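DNA replication licensing factor MCM related protein (Thermoplasma acidophilum, PDB 4ME3) is probably, as a whole protein, an ATP-driven single-stranded DNA helicase of replication, of which this chain is the zinc-binding N-terminal domain. Local coordinates at residues 91-95 with 188-193; 109-113 with 124-128; 147-153 with 169-174; 236-242 with 257-263. All coordinates share one frame; numbering follows the deposited sequence.

Contact 1 (91-95 with 188-193)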
loop_
_atom_site.group_PDB
_atom_site.type_symbol
_atom_site.label_atom_id
_atom_site.label_comp_id
_atom_site.label_asym_id
_atom_site.label_seq_id
_atom_site.Cartn_x
_atom_site.Cartn_y
_atom_site.Cartn_z
ATOM N N GLN A 91 -0.651 -1.299 18.932
ATOM C CA GLN A 91 -0.078 -0.070 18.392
ATOM C C GLN A 91 1.056 -0.396 17.423
ATOM O O GLN A 91 1.369 0.393 16.531
ATOM C CB GLN A 91 0.429 0.842 19.514
ATOM C CG GLN A 91 1.512 0.230 20.387
ATOM C CD GLN A 91 2.104 1.230 21.366
ATOM O OE1 GLN A 91 1.771 2.416 21.340
ATOM N NE2 GLN A 91 2.990 0.753 22.235
ATOM N N ARG A 92 1.659 -1.567 17.601
ATOM C CA ARG A 92 2.764 -2.002 16.752
ATOM C C ARG A 92 2.290 -2.860 15.588
ATOM O O ARG A 92 2.654 -2.614 14.439
ATOM C CB ARG A 92 3.779 -2.795 17.568
ATOM C CG ARG A 92 4.873 -3.429 16.724
ATOM C CD ARG A 92 5.979 -4.011 17.590
ATOM N NE ARG A 92 7.081 -4.530 16.784
ATOM C CZ ARG A 92 8.212 -5.017 17.282
ATOM N NH1 ARG A 92 8.401 -5.056 18.594
ATOM N NH2 ARG A 92 9.159 -5.462 16.469
ATOM N N PHE A 93 1.488 -3.876 15.893
ATOM C CA PHE A 93 1.025 -4.818 14.881
ATOM C C PHE A 93 -0.332 -4.398 14.337
ATOM O O PHE A 93 -1.369 -4.858 14.814
ATOM C CB PHE A 93 0.944 -6.231 15.463
ATOM C CG PHE A 93 2.250 -6.737 15.999
ATOM C CD1 PHE A 93 3.256 -7.136 15.136
ATOM C CD2 PHE A 93 2.479 -6.804 17.365
ATOM C CE1 PHE A 93 4.466 -7.599 15.624
ATOM C CE2 PHE A 93 3.684 -7.266 17.858
ATOM C CZ PHE A 93 4.679 -7.663 16.986
ATOM N N ASN A 94 -0.314 -3.522 13.335
ATOM C CA ASN A 94 -1.540 -3.002 12.749
ATOM C C ASN A 94 -1.468 -2.913 11.228
ATOM O O ASN A 94 -2.164 -2.101 10.618
ATOM C CB ASN A 94 -1.862 -1.624 13.329
ATOM C CG ASN A 94 -0.760 -0.611 13.077
ATOM O OD1 ASN A 94 0.232 -0.902 12.403
ATOM N ND2 ASN A 94 -0.933 0.589 13.612
ATOM N N ILE A 95 -0.634 -3.750 10.619
ATOM C CA ILE A 95 -0.509 -3.777 9.165
ATOM C C ILE A 95 -1.540 -4.712 8.539
ATOM O O ILE A 95 -1.723 -5.839 8.993
ATOM C CB ILE A 95 0.898 -4.241 8.732
ATOM C CG1 ILE A 95 1.958 -3.268 9.251
ATOM C CG2 ILE A 95 0.979 -4.353 7.220
ATOM C CD1 ILE A 95 3.386 -3.726 9.007
ATOM N N ASN A 188 14.363 -1.702 16.476
ATOM C CA ASN A 188 14.119 -3.061 16.946
ATOM C C ASN A 188 12.701 -3.265 17.483
ATOM O O ASN A 188 12.261 -4.399 17.656
ATOM C CB ASN A 188 15.157 -3.463 17.996
ATOM C CG ASN A 188 16.560 -3.533 17.424
ATOM O OD1 ASN A 188 16.743 -3.559 16.206
ATOM N ND2 ASN A 188 17.558 -3.571 18.299
ATOM N N LEU A 189 11.991 -2.168 17.737
ATOM C CA LEU A 189 10.607 -2.231 18.198
ATOM C C LEU A 189 9.636 -1.826 17.090
ATOM O O LEU A 189 8.432 -1.692 17.320
ATOM C CB LEU A 189 10.407 -1.314 19.403
ATOM C CG LEU A 189 11.179 -1.694 20.667
ATOM C CD1 LEU A 189 11.095 -0.577 21.688
ATOM C CD2 LEU A 189 10.640 -2.991 21.246
ATOM N N SER A 190 10.170 -1.628 15.892
ATOM C CA SER A 190 9.372 -1.186 14.761
ATOM C C SER A 190 9.050 -2.361 13.849
ATOM O O SER A 190 9.671 -3.422 13.940
ATOM C CB SER A 190 10.130 -0.113 13.975
ATOM O OG SER A 190 10.462 0.991 14.801
ATOM N N GLU A 191 8.075 -2.166 12.970
ATOM C CA GLU A 191 7.732 -3.178 11.982
ATOM C C GLU A 191 8.258 -2.794 10.607
ATOM O O GLU A 191 8.037 -1.682 10.137
ATOM C CB GLU A 191 6.218 -3.380 11.930
ATOM C CG GLU A 191 5.678 -4.188 13.098
ATOM C CD GLU A 191 6.344 -5.547 13.215
ATOM O OE1 GLU A 191 6.143 -6.384 12.308
ATOM O OE2 GLU A 191 7.075 -5.776 14.205
ATOM N N PHE A 192 8.962 -3.727 9.976
ATOM C CA PHE A 192 9.456 -3.548 8.616
ATOM C C PHE A 192 8.710 -4.455 7.654
ATOM O O PHE A 192 8.191 -5.506 8.046
ATOM C CB PHE A 192 10.941 -3.897 8.542
ATOM C CG PHE A 192 11.817 -3.015 9.381
ATOM C CD1 PHE A 192 12.013 -3.291 10.720
ATOM C CD2 PHE A 192 12.450 -1.920 8.826
ATOM C CE1 PHE A 192 12.822 -2.488 11.495
ATOM C CE2 PHE A 192 13.265 -1.111 9.597
ATOM C CZ PHE A 192 13.447 -1.398 10.934
ATOM N N ILE A 193 8.674 -4.057 6.387
ATOM C CA ILE A 193 8.137 -4.903 5.334
ATOM C C ILE A 193 9.154 -5.046 4.205
ATOM O O ILE A 193 9.989 -4.163 3.993
ATOM C CB ILE A 193 6.820 -4.342 4.757
ATOM C CG1 ILE A 193 7.046 -2.946 4.177
ATOM C CG2 ILE A 193 5.744 -4.308 5.829
ATOM C CD1 ILE A 193 5.839 -2.388 3.448
#
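Arg-92 and Ser-190 mark the nearest backbone approach, 6.9 Å between their CA atoms. The irregular segment 91-95 and segment 188-193, which leads into strand 191-201, run in nearly the same direction, 6° apart end to end, yet share no backbone hydrogen bond, and side chains bridge the gap. Arg-92 does most of this. With CG anti to the backbone N (chi1 173°) and the chain extended as far as NE, its guanidinium is carried across to Glu-191, whose own chain is bent at chi2. NE of Arg-92 donates to OE2 of Glu-191 at 2.9 Å, on the anti side of the carboxylate, and NH2 adds a weak second bond to the same oxygen; together they form a salt bridge with the two planes 49° apart. A further weak bond joins NH2 to the carbonyl O of Ser-190, while O of Leu-189 lies 3.1 Å above one face of the guanidinium. The contact thereby ties the loop between helix 69-84 and strand 97-101, in the MCM N-terminal family region, to a strand of the OB region. CE1 of Phe-93 comes within 3.5 Å of OE2 of Glu-191, and the ring also packs over CG of Arg-92. A leucine in place of Arg-92 would probably leave the Glu-191 carboxylate without its charged mate and remove the weak bond to the Ser-190 carbonyl. Deeper in, CD1 of Ile-95 meets CG2 of Ile-193 at 4.0 Å and also approaches CB of Glu-191. Asn-142 of strand 123-147 donates through ND2 to the carbonyl of Arg-92, anchoring the loop from another strand.

Contact 2 (109-113 with 124-128); sequences AYRIR and ISVSG
The ring of Tyr-110 meets Ile-124, CE1 of the tyrosine lying 3.9 Å from CG2 of the isoleucine, and CD1 touches both CG2 and CB of the isoleucine; the two side chains cross at about a right angle. With CG1 of Ile-124 between the backbone N and the carbonyl carbon (chi1 63°), CG2 is the branch that meets the ring. Within segment 109-113 the other flat group, the guanidinium of Arg-111, has CD of Arg-113 over the centre of one face, 3.6 Å above its plane, and is salt-bridged through NE to Asp-114. Beside the tyrosine, the backbone N of Tyr-110 donates to O of Ser-125 at 2.9 Å, and CA of Ala-109 makes a CA-H...O contact with the same oxygen. Farther along, CG1 of Ile-112 presses on CG1 of Val-126 at 3.4 Å, tighter than usual for two carbons. A water spans the wider gap beyond: it accepts from N of Ile-112 and donates to O of Ser-127, 2.7 Å away. Val-126 and Ile-124 also touch Leu-259 of strand 250-261, so the apolar contact continues into the sheet, whereas OG of Ser-125 bonds to Asp-237. Far from the zinc site, the contact lays the loop that follows strand 97-101, as it enters a 3-10 turn at 112-113, against the start of strand 123-147, the first long strand of the OB-fold beta sheet.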
loop_
_atom_site.group_PDB
_atom_site.type_symbol
_atom_site.label_atom_id
_atom_site.label_comp_id
_atom_site.label_asym_id
_atom_site.label_seq_id
_atom_site.Cartn_x
_atom_site.Cartn_y
_atom_site.Cartn_z
ATOM N N ALA A 109 -6.748 -0.974 -18.506
ATOM C CA ALA A 109 -5.524 -1.494 -19.103
ATOM C C ALA A 109 -4.863 -0.432 -19.979
ATOM O O ALA A 109 -5.536 0.243 -20.761
ATOM C CB ALA A 109 -5.820 -2.743 -19.916
ATOM N N TYR A 110 -3.548 -0.287 -19.836
ATOM C CA TYR A 110 -2.783 0.685 -20.616
ATOM C C TYR A 110 -1.461 0.087 -21.088
ATOM O O TYR A 110 -0.787 -0.606 -20.334
ATOM C CB TYR A 110 -2.470 1.924 -19.772
ATOM C CG TYR A 110 -3.630 2.865 -19.554
ATOM C CD1 TYR A 110 -4.482 2.709 -18.469
ATOM C CD2 TYR A 110 -3.864 3.920 -20.423
ATOM C CE1 TYR A 110 -5.540 3.570 -18.267
ATOM C CE2 TYR A 110 -4.919 4.787 -20.227
ATOM C CZ TYR A 110 -5.752 4.611 -19.147
ATOM O OH TYR A 110 -6.810 5.470 -18.950
ATOM N N ARG A 111 -1.082 0.365 -22.334
ATOM C CA ARG A 111 0.284 0.104 -22.774
ATOM C C ARG A 111 1.179 1.086 -22.022
ATOM O O ARG A 111 0.752 2.200 -21.743
ATOM C CB ARG A 111 0.432 0.333 -24.283
ATOM C CG ARG A 111 -0.473 -0.522 -25.160
ATOM C CD ARG A 111 -0.116 -0.360 -26.635
ATOM N NE ARG A 111 -0.173 1.038 -27.057
ATOM C CZ ARG A 111 0.297 1.501 -28.212
ATOM N NH1 ARG A 111 0.870 0.677 -29.082
ATOM N NH2 ARG A 111 0.199 2.792 -28.499
ATOM N N ILE A 112 2.406 0.690 -21.691
ATOM C CA ILE A 112 3.303 1.572 -20.938
ATOM C C ILE A 112 3.441 2.927 -21.636
ATOM O O ILE A 112 3.412 3.978 -20.994
ATOM C CB ILE A 112 4.698 0.940 -20.735
ATOM C CG1 ILE A 112 4.610 -0.239 -19.757
ATOM C CG2 ILE A 112 5.690 1.970 -20.202
ATOM C CD1 ILE A 112 5.875 -1.078 -19.682
ATOM N N ARG A 113 3.571 2.897 -22.956
ATOM C CA ARG A 113 3.771 4.120 -23.728
ATOM C C ARG A 113 2.518 4.999 -23.780
ATOM O O ARG A 113 2.592 6.162 -24.176
ATOM C CB ARG A 113 4.212 3.768 -25.149
ATOM C CG ARG A 113 3.120 3.124 -25.980
ATOM C CD ARG A 113 3.686 2.347 -27.167
ATOM N NE ARG A 113 4.500 3.183 -28.046
ATOM C CZ ARG A 113 5.826 3.119 -28.152
ATOM N NH1 ARG A 113 6.534 2.254 -27.436
ATOM N NH2 ARG A 113 6.454 3.932 -28.989
ATOM N N ILE A 124 -4.570 1.449 -12.333
ATOM C CA ILE A 124 -4.517 1.003 -13.716
ATOM C C ILE A 124 -3.854 -0.365 -13.812
ATOM O O ILE A 124 -3.273 -0.852 -12.841
ATOM C CB ILE A 124 -3.758 2.014 -14.606
ATOM C CG1 ILE A 124 -2.301 2.149 -14.156
ATOM C CG2 ILE A 124 -4.450 3.374 -14.565
ATOM C CD1 ILE A 124 -1.445 2.977 -15.107
ATOM N N SER A 125 -3.954 -0.983 -14.981
ATOM C CA SER A 125 -3.312 -2.266 -15.229
ATOM C C SER A 125 -2.296 -2.112 -16.348
ATOM O O SER A 125 -2.598 -1.537 -17.387
ATOM C CB SER A 125 -4.349 -3.319 -15.608
ATOM O OG SER A 125 -5.335 -3.439 -14.598
ATOM N N VAL A 126 -1.098 -2.645 -16.132
ATOM C CA VAL A 126 -0.019 -2.549 -17.106
ATOM C C VAL A 126 0.605 -3.920 -17.314
ATOM O O VAL A 126 0.764 -4.684 -16.364
ATOM C CB VAL A 126 1.059 -1.564 -16.626
ATOM C CG1 VAL A 126 2.090 -1.318 -17.715
ATOM C CG2 VAL A 126 0.415 -0.257 -16.194
ATOM N N SER A 127 0.952 -4.233 -18.557
ATOM C CA SER A 127 1.571 -5.513 -18.870
ATOM C C SER A 127 2.949 -5.303 -19.471
ATOM O O SER A 127 3.234 -4.254 -20.047
ATOM C CB SER A 127 0.695 -6.312 -19.835
ATOM O OG SER A 127 0.548 -5.638 -21.071
ATOM N N GLY A 128 3.809 -6.303 -19.327
ATOM C CA GLY A 128 5.152 -6.215 -19.860
ATOM C C GLY A 128 6.006 -7.412 -19.507
ATOM O O GLY A 128 5.524 -8.400 -18.960
HETATM O O HOH W 1 2.976 -2.391 -21.976
#

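Contact 3 (147-153 with 169-174). With ZN (zinc ion), chain B.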
loop_
_atom_site.group_PDB
_atom_site.type_symbol
_atom_site.label_atom_id
_atom_site.label_comp_id
_atom_site.label_asym_id
_atom_site.label_seq_id
_atom_site.Cartn_x
_atom_site.Cartn_y
_atom_site.Cartn_z
ATOM N N CYS A 147 9.648 8.705 23.492
ATOM C CA CYS A 147 9.543 10.068 24.003
ATOM C C CYS A 147 10.686 10.384 24.960
ATOM O O CYS A 147 10.963 9.616 25.879
ATOM C CB CYS A 147 8.204 10.253 24.724
ATOM S SG CYS A 147 8.007 11.863 25.528
ATOM N N SER A 148 11.346 11.518 24.748
ATOM C CA SER A 148 12.470 11.907 25.593
ATOM C C SER A 148 12.031 12.193 27.028
ATOM O O SER A 148 12.851 12.181 27.947
ATOM C CB SER A 148 13.185 13.130 25.009
ATOM O OG SER A 148 12.295 14.219 24.837
ATOM N N SER A 149 10.739 12.440 27.221
ATOM C CA SER A 149 10.220 12.788 28.540
ATOM C C SER A 149 9.735 11.565 29.321
ATOM O O SER A 149 10.289 11.236 30.369
ATOM C CB SER A 149 9.089 13.810 28.413
ATOM O OG SER A 149 8.631 14.215 29.693
ATOM N N CYS A 150 8.704 10.897 28.811
ATOM C CA CYS A 150 8.105 9.764 29.515
ATOM C C CYS A 150 8.659 8.425 29.031
ATOM O O CYS A 150 8.371 7.381 29.615
ATOM C CB CYS A 150 6.582 9.778 29.351
ATOM S SG CYS A 150 6.006 9.406 27.676
ATOM N N HIS A 151 9.445 8.462 27.959
ATOM C CA HIS A 151 10.051 7.256 27.397
ATOM C C HIS A 151 9.010 6.257 26.892
ATOM O O HIS A 151 9.317 5.084 26.677
ATOM C CB HIS A 151 10.979 6.601 28.422
ATOM C CG HIS A 151 12.138 7.462 28.811
ATOM N ND1 HIS A 151 13.108 7.852 27.911
ATOM C CD2 HIS A 151 12.483 8.018 29.996
ATOM C CE1 HIS A 151 13.998 8.607 28.525
ATOM N NE2 HIS A 151 13.644 8.724 29.794
ATOM N N GLY A 152 7.784 6.727 26.695
ATOM C CA GLY A 152 6.745 5.905 26.105
ATOM C C GLY A 152 6.928 5.827 24.603
ATOM O O GLY A 152 7.699 6.598 24.029
ATOM N N LEU A 153 6.215 4.907 23.963
ATOM C CA LEU A 153 6.361 4.692 22.528
ATOM C C LEU A 153 5.176 5.220 21.732
ATOM O O LEU A 153 4.030 4.856 21.982
ATOM C CB LEU A 153 6.540 3.205 22.233
ATOM C CG LEU A 153 7.800 2.561 22.805
ATOM C CD1 LEU A 153 7.777 1.065 22.555
ATOM C CD2 LEU A 153 9.047 3.191 22.199
ATOM N N CYS A 169 3.506 13.320 21.801
ATOM C CA CYS A 169 3.613 11.994 22.400
ATOM C C CYS A 169 2.229 11.410 22.682
ATOM O O CYS A 169 1.375 12.078 23.261
ATOM C CB CYS A 169 4.431 12.065 23.695
ATOM S SG CYS A 169 4.580 10.496 24.597
ATOM N N ASP A 170 2.012 10.164 22.269
ATOM C CA ASP A 170 0.729 9.497 22.481
ATOM C C ASP A 170 0.504 9.121 23.941
ATOM O O ASP A 170 -0.617 8.790 24.330
ATOM C CB ASP A 170 0.627 8.231 21.623
ATOM C CG ASP A 170 0.249 8.526 20.185
ATOM O OD1 ASP A 170 -0.174 9.665 19.893
ATOM O OD2 ASP A 170 0.368 7.610 19.345
ATOM N N HIS A 171 1.560 9.165 24.747
ATOM C CA HIS A 171 1.470 8.703 26.128
ATOM C C HIS A 171 1.403 9.834 27.154
ATOM O O HIS A 171 0.695 9.718 28.152
ATOM C CB HIS A 171 2.636 7.766 26.453
ATOM C CG HIS A 171 2.548 6.438 25.766
ATOM N ND1 HIS A 171 1.794 5.396 26.261
ATOM C CD2 HIS A 171 3.111 5.986 24.623
ATOM C CE1 HIS A 171 1.900 4.356 25.452
ATOM N NE2 HIS A 171 2.693 4.688 24.449
ATOM N N CYS A 172 2.135 10.921 26.919
ATOM C CA CYS A 172 2.170 12.022 27.883
ATOM C C CYS A 172 1.612 13.338 27.330
ATOM O O CYS A 172 1.378 14.279 28.084
ATOM C CB CYS A 172 3.593 12.230 28.411
ATOM S SG CYS A 172 4.720 13.069 27.278
ATOM N N GLY A 173 1.406 13.408 26.019
ATOM C CA GLY A 173 0.741 14.554 25.423
ATOM C C GLY A 173 1.615 15.772 25.174
ATOM O O GLY A 173 1.139 16.775 24.639
ATOM N N LEU A 174 2.884 15.704 25.561
ATOM C CA LEU A 174 3.812 16.793 25.281
ATOM C C LEU A 174 4.171 16.785 23.798
ATOM O O LEU A 174 3.998 15.772 23.120
ATOM C CB LEU A 174 5.074 16.661 26.135
ATOM C CG LEU A 174 4.856 16.708 27.649
ATOM C CD1 LEU A 174 6.167 16.501 28.383
ATOM C CD2 LEU A 174 4.211 18.022 28.070
HETATM ZN ZN ZN B . 5.904 11.283 26.374
#
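A four-cysteine zinc site joins the two segments, each supplying a CxxC pair: Cys-147 and Cys-150 from one, Cys-169 and Cys-172 from the other. The SG atoms of Cys-147, Cys-150 and Cys-172 bind zinc at 2.3 Å and SG of Cys-169 at 2.4 Å. The halves match closely in torsion. In the first cysteine of each pair SG is anti to the backbone N (chi1 175° and 177°), while in the second it stands between N and the carbonyl carbon. Backbone N-H groups grip the sulfurs in the same pattern on both sides: N of Ser-149 and of Cys-150 donate to SG of Cys-147, as N of His-171 and of Cys-172 do to SG of Cys-169. Gly-152 N likewise donates to SG of Cys-150, and its counterpart from Leu-174 N to SG of Cys-172 is weak. The N-H...S bonds would probably disperse part of the negative charge of the thiolates. Two such turns facing one another across the metal are zinc knuckles, here forming the zinc-binding part of this MCM N-terminal domain. The sulfurs stand about the zinc, SG of Cys-150 3.6 Å from SG of Cys-169. His-171 extends the contact past the sulfurs: CB touches SG of Cys-150, and NE2 of His-171 makes a weak bond, 2.8 Å, to O of Leu-153, which lies at the ring edge near its plane. A CB on Gly-152 would clash with this ring. At the other end of the site CD1 of Leu-174 packs on OG of Ser-149 at 3.6 Å, and Leu-174 and Cys-147 both touch Ile-181.

Contact 4 (236-242 with 257-263); sequences VDGILRT and TYLYAIN
The beta hairpin of strands 233-247 and 250-261 is paired here in antiparallel register, with a classic bulge where the second strand turns its corner. Asp-237 faces both Ile-262 and Asn-263: its carbonyl O accepts from N of Ile-262 at 2.7 Å and from N of Asn-263 at 3.0 Å, and its own N donates to O of Asn-263. The side chains of Asp-237 and Asn-263 run alongside each other in the same direction, and ND2 of Asn-263 reaches OD2 of Asp-237 at 3.2 Å with the amide and carboxylate nearly coplanar. Beyond the bulge, Ile-239 with Tyr-260 and Arg-241 with Tyr-258 are hydrogen-bonded pairs. Tyr-258 holds CG between its backbone N and carbonyl carbon (chi1 70°), which lays the ring over its neighbour: CB of Arg-241 stands 3.6 Å from the ring centroid, a CH-pi contact over one face, while O of Thr-242 lies at the edge, 3.6 Å from CE1 of Tyr-258. An alanine at Tyr-258 would probably strip the Arg-241 CB and CG of this cover and leave that arm freer to turn. Leu-240, Thr-257 and Leu-259 occupy the other face of the sheet, where CD1 of Leu-240 meets CB of Thr-257. CD2 of Leu-259 also packs on CG1 of Val-236 at 3.5 Å. At Gly-238 a CB on this backbone would come too close to O of Tyr-260 and CG of Leu-259. Strand 123-147 pairs with 233-247, OG of Ser-125 hydrogen-bonded to OD1 of Asp-237, while 215-221 flanks 250-261; from helix 69-84, Glu-70 forms a salt bridge with Arg-241.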
loop_
_atom_site.group_PDB
_atom_site.type_symbol
_atom_site.label_atom_id
_atom_site.label_comp_id
_atom_site.label_asym_id
_atom_site.label_seq_id
_atom_site.Cartn_x
_atom_site.Cartn_y
_atom_site.Cartn_z
ATOM N N VAL A 236 0.315 -6.230 -14.101
ATOM C CA VAL A 236 0.291 -5.649 -12.773
ATOM C C VAL A 236 -0.820 -4.617 -12.667
ATOM O O VAL A 236 -0.927 -3.718 -13.499
ATOM C CB VAL A 236 1.631 -4.981 -12.443
ATOM C CG1 VAL A 236 1.578 -4.317 -11.073
ATOM C CG2 VAL A 236 2.747 -6.016 -12.495
ATOM N N ASP A 237 -1.657 -4.777 -11.651
ATOM C CA ASP A 237 -2.657 -3.778 -11.312
ATOM C C ASP A 237 -2.082 -2.956 -10.171
ATOM O O ASP A 237 -1.637 -3.511 -9.170
ATOM C CB ASP A 237 -3.955 -4.456 -10.872
ATOM C CG ASP A 237 -4.423 -5.509 -11.854
ATOM O OD1 ASP A 237 -4.592 -5.179 -13.047
ATOM O OD2 ASP A 237 -4.609 -6.675 -11.439
ATOM N N GLY A 238 -2.067 -1.638 -10.313
ATOM C CA GLY A 238 -1.434 -0.810 -9.307
ATOM C C GLY A 238 -1.791 0.654 -9.387
ATOM O O GLY A 238 -2.489 1.090 -10.303
ATOM N N ILE A 239 -1.314 1.410 -8.408
ATOM C CA ILE A 239 -1.530 2.846 -8.371
ATOM C C ILE A 239 -0.368 3.542 -9.065
ATOM O O ILE A 239 0.800 3.320 -8.729
ATOM C CB ILE A 239 -1.649 3.363 -6.921
ATOM C CG1 ILE A 239 -2.676 2.533 -6.149
ATOM C CG2 ILE A 239 -2.031 4.836 -6.923
ATOM C CD1 ILE A 239 -2.767 2.868 -4.682
ATOM N N LEU A 240 -0.685 4.383 -10.043
ATOM C CA LEU A 240 0.350 5.118 -10.748
ATOM C C LEU A 240 0.859 6.262 -9.876
ATOM O O LEU A 240 0.086 7.101 -9.415
ATOM C CB LEU A 240 -0.171 5.647 -12.084
ATOM C CG LEU A 240 0.913 6.217 -12.999
ATOM C CD1 LEU A 240 1.854 5.113 -13.460
ATOM C CD2 LEU A 240 0.298 6.922 -14.184
ATOM N N ARG A 241 2.169 6.276 -9.649
ATOM C CA ARG A 241 2.800 7.263 -8.784
ATOM C C ARG A 241 3.857 8.039 -9.555
ATOM O O ARG A 241 4.201 7.678 -10.676
ATOM C CB ARG A 241 3.459 6.570 -7.590
ATOM C CG ARG A 241 2.485 5.914 -6.633
ATOM C CD ARG A 241 1.469 6.915 -6.126
ATOM N NE ARG A 241 0.761 6.429 -4.943
ATOM C CZ ARG A 241 -0.299 7.029 -4.410
ATOM N NH1 ARG A 241 -0.783 8.139 -4.954
ATOM N NH2 ARG A 241 -0.882 6.517 -3.334
ATOM N N THR A 242 4.369 9.103 -8.945
ATOM C CA THR A 242 5.423 9.903 -9.556
ATOM C C THR A 242 6.638 9.984 -8.642
ATOM O O THR A 242 6.511 9.989 -7.417
ATOM C CB THR A 242 4.955 11.344 -9.849
ATOM O OG1 THR A 242 4.542 11.969 -8.628
ATOM C CG2 THR A 242 3.809 11.350 -10.838
ATOM N N THR A 257 6.993 8.457 -13.905
ATOM C CA THR A 257 5.968 7.637 -13.280
ATOM C C THR A 257 6.500 6.255 -12.927
ATOM O O THR A 257 7.419 5.745 -13.573
ATOM C CB THR A 257 4.753 7.456 -14.198
ATOM O OG1 THR A 257 5.175 6.890 -15.443
ATOM C CG2 THR A 257 4.060 8.786 -14.452
ATOM N N TYR A 258 5.910 5.663 -11.895
ATOM C CA TYR A 258 6.157 4.273 -11.545
ATOM C C TYR A 258 4.859 3.691 -11.006
ATOM O O TYR A 258 3.928 4.427 -10.691
ATOM C CB TYR A 258 7.291 4.148 -10.523
ATOM C CG TYR A 258 6.971 4.650 -9.131
ATOM C CD1 TYR A 258 7.189 5.978 -8.782
ATOM C CD2 TYR A 258 6.472 3.790 -8.159
ATOM C CE1 TYR A 258 6.914 6.436 -7.506
ATOM C CE2 TYR A 258 6.191 4.240 -6.884
ATOM C CZ TYR A 258 6.416 5.563 -6.563
ATOM O OH TYR A 258 6.131 6.009 -5.294
ATOM N N LEU A 259 4.790 2.371 -10.909
ATOM C CA LEU A 259 3.556 1.721 -10.502
ATOM C C LEU A 259 3.726 1.060 -9.147
ATOM O O LEU A 259 4.656 0.284 -8.947
ATOM C CB LEU A 259 3.152 0.681 -11.539
ATOM C CG LEU A 259 1.708 0.172 -11.470
ATOM C CD1 LEU A 259 0.733 1.269 -11.876
ATOM C CD2 LEU A 259 1.544 -1.049 -12.356
ATOM N N TYR A 260 2.830 1.386 -8.219
ATOM C CA TYR A 260 2.775 0.719 -6.927
ATOM C C TYR A 260 1.833 -0.473 -7.019
ATOM O O TYR A 260 0.618 -0.313 -7.167
ATOM C CB TYR A 260 2.298 1.681 -5.842
ATOM C CG TYR A 260 2.244 1.037 -4.482
ATOM C CD1 TYR A 260 3.380 0.956 -3.689
ATOM C CD2 TYR A 260 1.063 0.493 -3.997
ATOM C CE1 TYR A 260 3.340 0.361 -2.449
ATOM C CE2 TYR A 260 1.013 -0.109 -2.753
ATOM C CZ TYR A 260 2.157 -0.172 -1.984
ATOM O OH TYR A 260 2.119 -0.768 -0.745
ATOM N N ALA A 261 2.392 -1.674 -6.923
ATOM C CA ALA A 261 1.641 -2.890 -7.204
ATOM C C ALA A 261 0.576 -3.188 -6.152
ATOM O O ALA A 261 0.848 -3.166 -4.949
ATOM C CB ALA A 261 2.590 -4.073 -7.328
ATOM N N ILE A 262 -0.637 -3.462 -6.624
ATOM C CA ILE A 262 -1.726 -3.918 -5.765
ATOM C C ILE A 262 -2.014 -5.396 -6.004
ATOM O O ILE A 262 -2.391 -6.123 -5.084
ATOM C CB ILE A 262 -3.013 -3.103 -6.017
ATOM C CG1 ILE A 262 -2.802 -1.639 -5.626
ATOM C CG2 ILE A 262 -4.175 -3.692 -5.246
ATOM C CD1 ILE A 262 -2.491 -1.422 -4.162
ATOM N N ASN A 263 -1.836 -5.834 -7.249
ATOM C CA ASN A 263 -2.081 -7.216 -7.639
ATOM C C ASN A 263 -1.157 -7.580 -8.799
ATOM O O ASN A 263 -0.898 -6.755 -9.677
ATOM C CB ASN A 263 -3.548 -7.399 -8.043
ATOM C CG ASN A 263 -3.923 -8.852 -8.283
ATOM O OD1 ASN A 263 -3.558 -9.740 -7.512
ATOM N ND2 ASN A 263 -4.662 -9.098 -9.355
#

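How the contacts relate
Contact 4 is the buried centre of the set, a continuous strand pairing, whereas the other three are partly buried and depend more on loops. Contact 2 adjoins contact 4, their centres 10 Å apart: strands 123-147 and 233-247 are sheet neighbours, and the Val-126 carbonyl meets the Val-236 amide. At the far end of the molecule lies the metal site of contact 3, about 47 Å from contact 2 between centres, yet reached by the same strand 123-147. Contact 1 touches contact 3, where Leu-189 packs on Leu-153. Chemistry follows place: zinc–thiolate bonds at contact 3, a salt bridge between family regions at contact 1, a water and small apolar patches at contact 2, and backbone ladders at contact 4.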